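Local coordinates for TTHB210-like domain-containing protein (Thermus thermophilus, PDB 3VG8), which is of unknown function but is produced under control of the sigmaE/anti-sigmaE regulatory system and assembles into a novel homodecamer, at residues F[41-46]-F[105-110]; F[78-83]-F[96-101]. The protein carries 1 engineered substitution. One frame throughout, in Å; residues are numbered along the deposited sequence.

In the fold
Contact 1 and contact 2 meet on one antiparallel sheet, their centres about 10 Å apart. Strands 42-50 and 94-100 are neighbours in it, joined by probable hydrogen bonds from Leu99 N to Val45 O (2.8 Å) and, just past the strand end, Leu101 N to Val43 O (2.9 Å); contact 2 adds strand 78-84, outermost within the chain, and contact 1 lays helix 104-110 over the face that carries Lys44, Glu98 and Val100. Along the chain, contact 2 is nested within the loop that contact 1 closes. A chain of charges joins the two: Lys44 of contact 1 bridges both Glu107 on the helix and Glu98 of contact 2, while Val100 touches Glu107.

Contact 1: F[41-46]-F[105-110]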
# COMPACT_ATOMS: atom_id res chain seq x y z
N ASN F 41 -23.44 -17.74 -16.79
CA ASN F 41 -24.09 -16.52 -16.30
C ASN F 41 -23.98 -15.44 -17.38
O ASN F 41 -22.93 -15.31 -18.02
CB ASN F 41 -23.38 -15.99 -15.05
CG ASN F 41 -23.40 -16.97 -13.91
OD1 ASN F 41 -24.44 -17.50 -13.56
ND2 ASN F 41 -22.23 -17.22 -13.32
N LEU F 42 -25.04 -14.66 -17.57
CA LEU F 42 -25.03 -13.58 -18.55
C LEU F 42 -24.20 -12.41 -17.98
O LEU F 42 -24.51 -11.86 -16.92
CB LEU F 42 -26.45 -13.10 -18.82
CG LEU F 42 -26.57 -11.89 -19.75
CD1 LEU F 42 -26.01 -12.21 -21.13
CD2 LEU F 42 -28.06 -11.48 -19.85
N VAL F 43 -23.15 -12.05 -18.70
CA VAL F 43 -22.24 -10.98 -18.29
C VAL F 43 -22.59 -9.62 -18.89
O VAL F 43 -22.50 -8.58 -18.21
CB VAL F 43 -20.78 -11.35 -18.71
CG1 VAL F 43 -19.80 -10.26 -18.33
CG2 VAL F 43 -20.37 -12.65 -18.02
N LYS F 44 -23.00 -9.61 -20.15
CA LYS F 44 -23.32 -8.35 -20.81
C LYS F 44 -24.15 -8.48 -22.07
O LYS F 44 -24.22 -9.54 -22.66
CB LYS F 44 -22.04 -7.56 -21.13
CG LYS F 44 -21.05 -8.25 -22.08
CD LYS F 44 -19.82 -7.33 -22.29
CE LYS F 44 -18.64 -8.02 -22.97
NZ LYS F 44 -17.41 -7.14 -22.99
N VAL F 45 -24.78 -7.37 -22.44
CA VAL F 45 -25.65 -7.22 -23.59
C VAL F 45 -24.96 -6.24 -24.54
O VAL F 45 -24.72 -5.07 -24.19
CB VAL F 45 -26.99 -6.65 -23.11
CG1 VAL F 45 -27.93 -6.45 -24.27
CG2 VAL F 45 -27.59 -7.61 -22.10
N VAL F 46 -24.63 -6.69 -25.75
CA VAL F 46 -23.88 -5.87 -26.69
C VAL F 46 -24.59 -5.46 -27.99
O VAL F 46 -24.97 -6.31 -28.77
CB VAL F 46 -22.56 -6.59 -27.07
CG1 VAL F 46 -21.70 -5.73 -27.97
CG2 VAL F 46 -21.79 -6.97 -25.82
N ASP F 105 -14.30 -4.84 -13.18
CA ASP F 105 -13.23 -5.77 -12.87
C ASP F 105 -13.72 -7.22 -12.99
O ASP F 105 -13.00 -8.08 -13.49
CB ASP F 105 -12.66 -5.52 -11.46
CG ASP F 105 -11.92 -4.19 -11.36
OD1 ASP F 105 -11.13 -3.84 -12.26
OD2 ASP F 105 -12.14 -3.48 -10.35
N GLN F 106 -14.93 -7.48 -12.51
CA GLN F 106 -15.51 -8.82 -12.61
C GLN F 106 -15.68 -9.20 -14.09
O GLN F 106 -15.48 -10.35 -14.46
CB GLN F 106 -16.89 -8.88 -11.95
CG GLN F 106 -16.89 -9.32 -10.49
CD GLN F 106 -16.17 -10.65 -10.27
OE1 GLN F 106 -16.56 -11.68 -10.83
NE2 GLN F 106 -15.12 -10.62 -9.46
N GLU F 107 -16.06 -8.23 -14.92
CA GLU F 107 -16.27 -8.49 -16.34
C GLU F 107 -14.97 -8.98 -16.96
O GLU F 107 -14.95 -10.00 -17.66
CB GLU F 107 -16.75 -7.21 -17.04
CG GLU F 107 -17.07 -7.34 -18.52
CD GLU F 107 -15.85 -7.10 -19.41
OE1 GLU F 107 -14.98 -6.30 -19.02
OE2 GLU F 107 -15.78 -7.71 -20.49
N ARG F 108 -13.88 -8.27 -16.70
CA ARG F 108 -12.58 -8.66 -17.25
C ARG F 108 -12.14 -10.01 -16.69
O ARG F 108 -11.53 -10.80 -17.38
CB ARG F 108 -11.54 -7.57 -16.96
CG ARG F 108 -11.69 -6.31 -17.84
CD ARG F 108 -11.28 -6.58 -19.30
NE ARG F 108 -12.39 -7.08 -20.11
CZ ARG F 108 -12.31 -7.37 -21.41
NH1 ARG F 108 -11.17 -7.22 -22.07
NH2 ARG F 108 -13.40 -7.82 -22.04
N LYS F 109 -12.48 -10.28 -15.43
CA LYS F 109 -12.11 -11.56 -14.84
C LYS F 109 -12.90 -12.73 -15.39
O LYS F 109 -12.31 -13.72 -15.83
CB LYS F 109 -12.29 -11.52 -13.32
CG LYS F 109 -12.08 -12.89 -12.65
CD LYS F 109 -12.35 -12.83 -11.14
CE LYS F 109 -12.05 -14.17 -10.47
NZ LYS F 109 -12.52 -14.21 -9.05
N VAL F 110 -14.22 -12.64 -15.40
CA VAL F 110 -15.01 -13.77 -15.88
C VAL F 110 -14.99 -13.98 -17.38
O VAL F 110 -15.29 -15.08 -17.86
CB VAL F 110 -16.46 -13.74 -15.33
CG1 VAL F 110 -16.41 -13.64 -13.78
CG2 VAL F 110 -17.26 -12.58 -15.94
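Val43 meets the helix with both of its methyls. CG1, anti to the backbone N, reaches CG of Glu107 at 4.0 Å, the two side chains crossing at about a right angle; CG2 lies 3.7 Å from CG2 of Val110, and these two valines slide past each other in opposite directions. This apolar patch sits beside the polar part of the contact, which begins one residue further on. Strand 42-46 and helix 105-110 run nearly perpendicular, 104° between their directions, with axes 9.5 Å apart at closest approach: a helix packed across an antiparallel sheet, in a protein of the alpha-plus-beta class. The strand is irregular at this point, since Val43 and Lys44 both face Ala35 on strand 33-36 in a classic beta bulge, and both consecutive side chains point toward the helix.

Lys44 extends fully beyond CG and brings NZ to OE2 of Glu107 at 3.0 Å, a salt bridge in which the ammonium comes from above the carboxylate plane, 51° out of it. Glu107 bends at chi2 (-88°), and its carboxylate is gripped side-on by the neighbouring Arg108: NH2 takes the syn lone pair of OE2 at 2.8 Å, nearly in the guanidinium plane, while NE reaches OE1 at 2.9 Å. OE2 is thus shared by two cationic groups. The like charges of Lys44 NZ and Arg108 NH2 stand 4.2 Å apart, a repulsion that the carboxylate between them would be expected to offset. Lys44 also bridges Glu98 on strand 94-100, Tyr116 OH bonds to OE1 of Glu107, and Arg108 NH1 forms a salt bridge with Asp24 of a neighbouring subunit.

Contact 2: F[78-83]-F[96-101]; sequences HVNMIP and HIELVL. Engineered in segment 78-83: Met81 (natural residue Leu).
His78 pairs with Val100, Asn80 with Glu98 and Ile82 with His96 as the hydrogen-bonded pairs of an antiparallel beta hairpin, with 160° between the N-to-C directions of strands 78-83 and 96-100 and their axes 4.7 Å apart. Glu98 N to Asn80 O, at 2.9 Å, is almost straight, whereas His78 N to Val100 O at the far end from the turn is weak. At the non-hydrogen-bonded positions, Val79 opposite Leu99 and Met81 opposite Ile97, CA-H...O contacts reach the carbonyls of the preceding residues, Glu98 and His96. Strand 78-84 is outermost within the chain, but Val79 and Met81 pair with a strand of a neighbouring subunit, so the sheet runs on through the assembly.

On the face shared by Val79 and Leu99, CG of the engineered Met81, present as selenomethionine, packs 3.6 Å from CD1 of Ile97. On the other face, Asn80 ND2 donates to OE1 of Glu98 at 3.0 Å, using the anti lone pair; the bond is nearly straight (174°) and lies in the amide plane, although amide and carboxylate are turned 45° from each other. The amide is held at its other end too, where OD1 accepts from Asp62 N of that same neighbouring subunit. Because OE1 also bridges Lys44 on strand 42-50, an alanine in place of Glu98 would probably leave both Asn80 ND2 and the Lys44 ammonium without this acceptor and the amide freer to turn. His78 CG lies between the backbone N and the carbonyl carbon, which swings it toward the partner strand, where one ring face meets Val100: CB of Val100 makes a CH-pi contact 3.7 Å from the ring centroid, offset toward the rim, with CG1 3.4 Å from His78 CE1.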
# COMPACT_ATOMS: atom_id res chain seq x y z
N HIS F 78 -22.71 -1.05 -15.34
CA HIS F 78 -22.12 0.03 -16.10
C HIS F 78 -22.25 -0.17 -17.60
O HIS F 78 -22.72 -1.21 -18.07
CB HIS F 78 -20.64 0.20 -15.75
CG HIS F 78 -19.80 -0.99 -16.08
ND1 HIS F 78 -19.76 -2.12 -15.28
CD2 HIS F 78 -18.97 -1.24 -17.12
CE1 HIS F 78 -18.94 -3.00 -15.82
NE2 HIS F 78 -18.45 -2.50 -16.94
N VAL F 79 -21.81 0.83 -18.33
CA VAL F 79 -21.86 0.82 -19.79
C VAL F 79 -20.47 1.02 -20.39
O VAL F 79 -19.64 1.71 -19.82
CB VAL F 79 -22.81 1.93 -20.31
CG1 VAL F 79 -22.68 2.10 -21.82
CG2 VAL F 79 -24.23 1.57 -19.95
N ASN F 80 -20.21 0.36 -21.51
CA ASN F 80 -18.95 0.54 -22.22
C ASN F 80 -19.35 0.88 -23.64
O ASN F 80 -20.40 0.43 -24.12
CB ASN F 80 -18.11 -0.75 -22.34
CG ASN F 80 -17.65 -1.30 -21.01
OD1 ASN F 80 -17.34 -0.58 -20.06
ND2 ASN F 80 -17.57 -2.62 -20.96
N MSE F 81 -18.49 1.61 -24.33
CA MSE F 81 -18.70 1.91 -25.74
C MSE F 81 -17.30 1.75 -26.30
O MSE F 81 -16.46 2.63 -26.11
CB MSE F 81 -19.23 3.34 -25.93
CG MSE F 81 -20.62 3.51 -25.36
SE MSE F 81 -21.31 5.30 -25.69
CE MSE F 81 -22.39 5.50 -24.10
N ILE F 82 -17.07 0.62 -26.96
CA ILE F 82 -15.77 0.24 -27.50
C ILE F 82 -15.73 0.29 -29.02
O ILE F 82 -16.57 -0.31 -29.69
CB ILE F 82 -15.41 -1.21 -27.11
CG1 ILE F 82 -15.61 -1.46 -25.60
CG2 ILE F 82 -13.99 -1.52 -27.58
CD1 ILE F 82 -14.65 -0.70 -24.71
N PRO F 83 -14.72 0.96 -29.59
CA PRO F 83 -14.60 1.06 -31.06
C PRO F 83 -14.08 -0.23 -31.68
O PRO F 83 -13.22 -0.90 -31.11
CB PRO F 83 -13.63 2.22 -31.26
CG PRO F 83 -12.72 2.12 -30.03
CD PRO F 83 -13.71 1.81 -28.91
N HIS F 96 -19.34 -0.91 -30.15
CA HIS F 96 -20.02 -1.95 -29.39
C HIS F 96 -20.58 -1.21 -28.21
O HIS F 96 -19.84 -0.65 -27.43
CB HIS F 96 -19.02 -3.00 -28.88
CG HIS F 96 -18.53 -3.95 -29.93
ND1 HIS F 96 -17.99 -3.52 -31.12
CD2 HIS F 96 -18.45 -5.30 -29.94
CE1 HIS F 96 -17.59 -4.57 -31.82
NE2 HIS F 96 -17.86 -5.66 -31.13
N ILE F 97 -21.90 -1.18 -28.07
CA ILE F 97 -22.48 -0.50 -26.94
C ILE F 97 -22.86 -1.65 -26.01
O ILE F 97 -23.72 -2.48 -26.32
CB ILE F 97 -23.72 0.32 -27.34
CG1 ILE F 97 -23.38 1.22 -28.53
CG2 ILE F 97 -24.15 1.18 -26.18
CD1 ILE F 97 -22.31 2.24 -28.24
N GLU F 98 -22.20 -1.68 -24.87
CA GLU F 98 -22.38 -2.76 -23.92
C GLU F 98 -23.05 -2.39 -22.60
O GLU F 98 -22.67 -1.42 -21.94
CB GLU F 98 -21.01 -3.40 -23.64
CG GLU F 98 -20.03 -3.38 -24.82
CD GLU F 98 -18.81 -4.27 -24.58
OE1 GLU F 98 -18.18 -4.19 -23.50
OE2 GLU F 98 -18.47 -5.06 -25.49
N LEU F 99 -24.05 -3.18 -22.24
CA LEU F 99 -24.77 -3.03 -20.97
C LEU F 99 -24.18 -4.18 -20.14
O LEU F 99 -24.51 -5.34 -20.37
CB LEU F 99 -26.27 -3.23 -21.19
CG LEU F 99 -27.05 -1.97 -21.59
CD1 LEU F 99 -26.45 -1.38 -22.85
CD2 LEU F 99 -28.53 -2.31 -21.79
N VAL F 100 -23.32 -3.85 -19.18
CA VAL F 100 -22.63 -4.84 -18.37
C VAL F 100 -23.32 -5.08 -17.03
O VAL F 100 -23.58 -4.16 -16.29
CB VAL F 100 -21.14 -4.42 -18.16
CG1 VAL F 100 -20.33 -5.59 -17.60
CG2 VAL F 100 -20.54 -3.96 -19.52
N LEU F 101 -23.59 -6.33 -16.73
CA LEU F 101 -24.34 -6.69 -15.54
C LEU F 101 -23.52 -7.01 -14.29
O LEU F 101 -24.09 -7.48 -13.30
CB LEU F 101 -25.28 -7.84 -15.89
CG LEU F 101 -25.84 -7.71 -17.32
CD1 LEU F 101 -26.80 -8.85 -17.61
CD2 LEU F 101 -26.56 -6.36 -17.50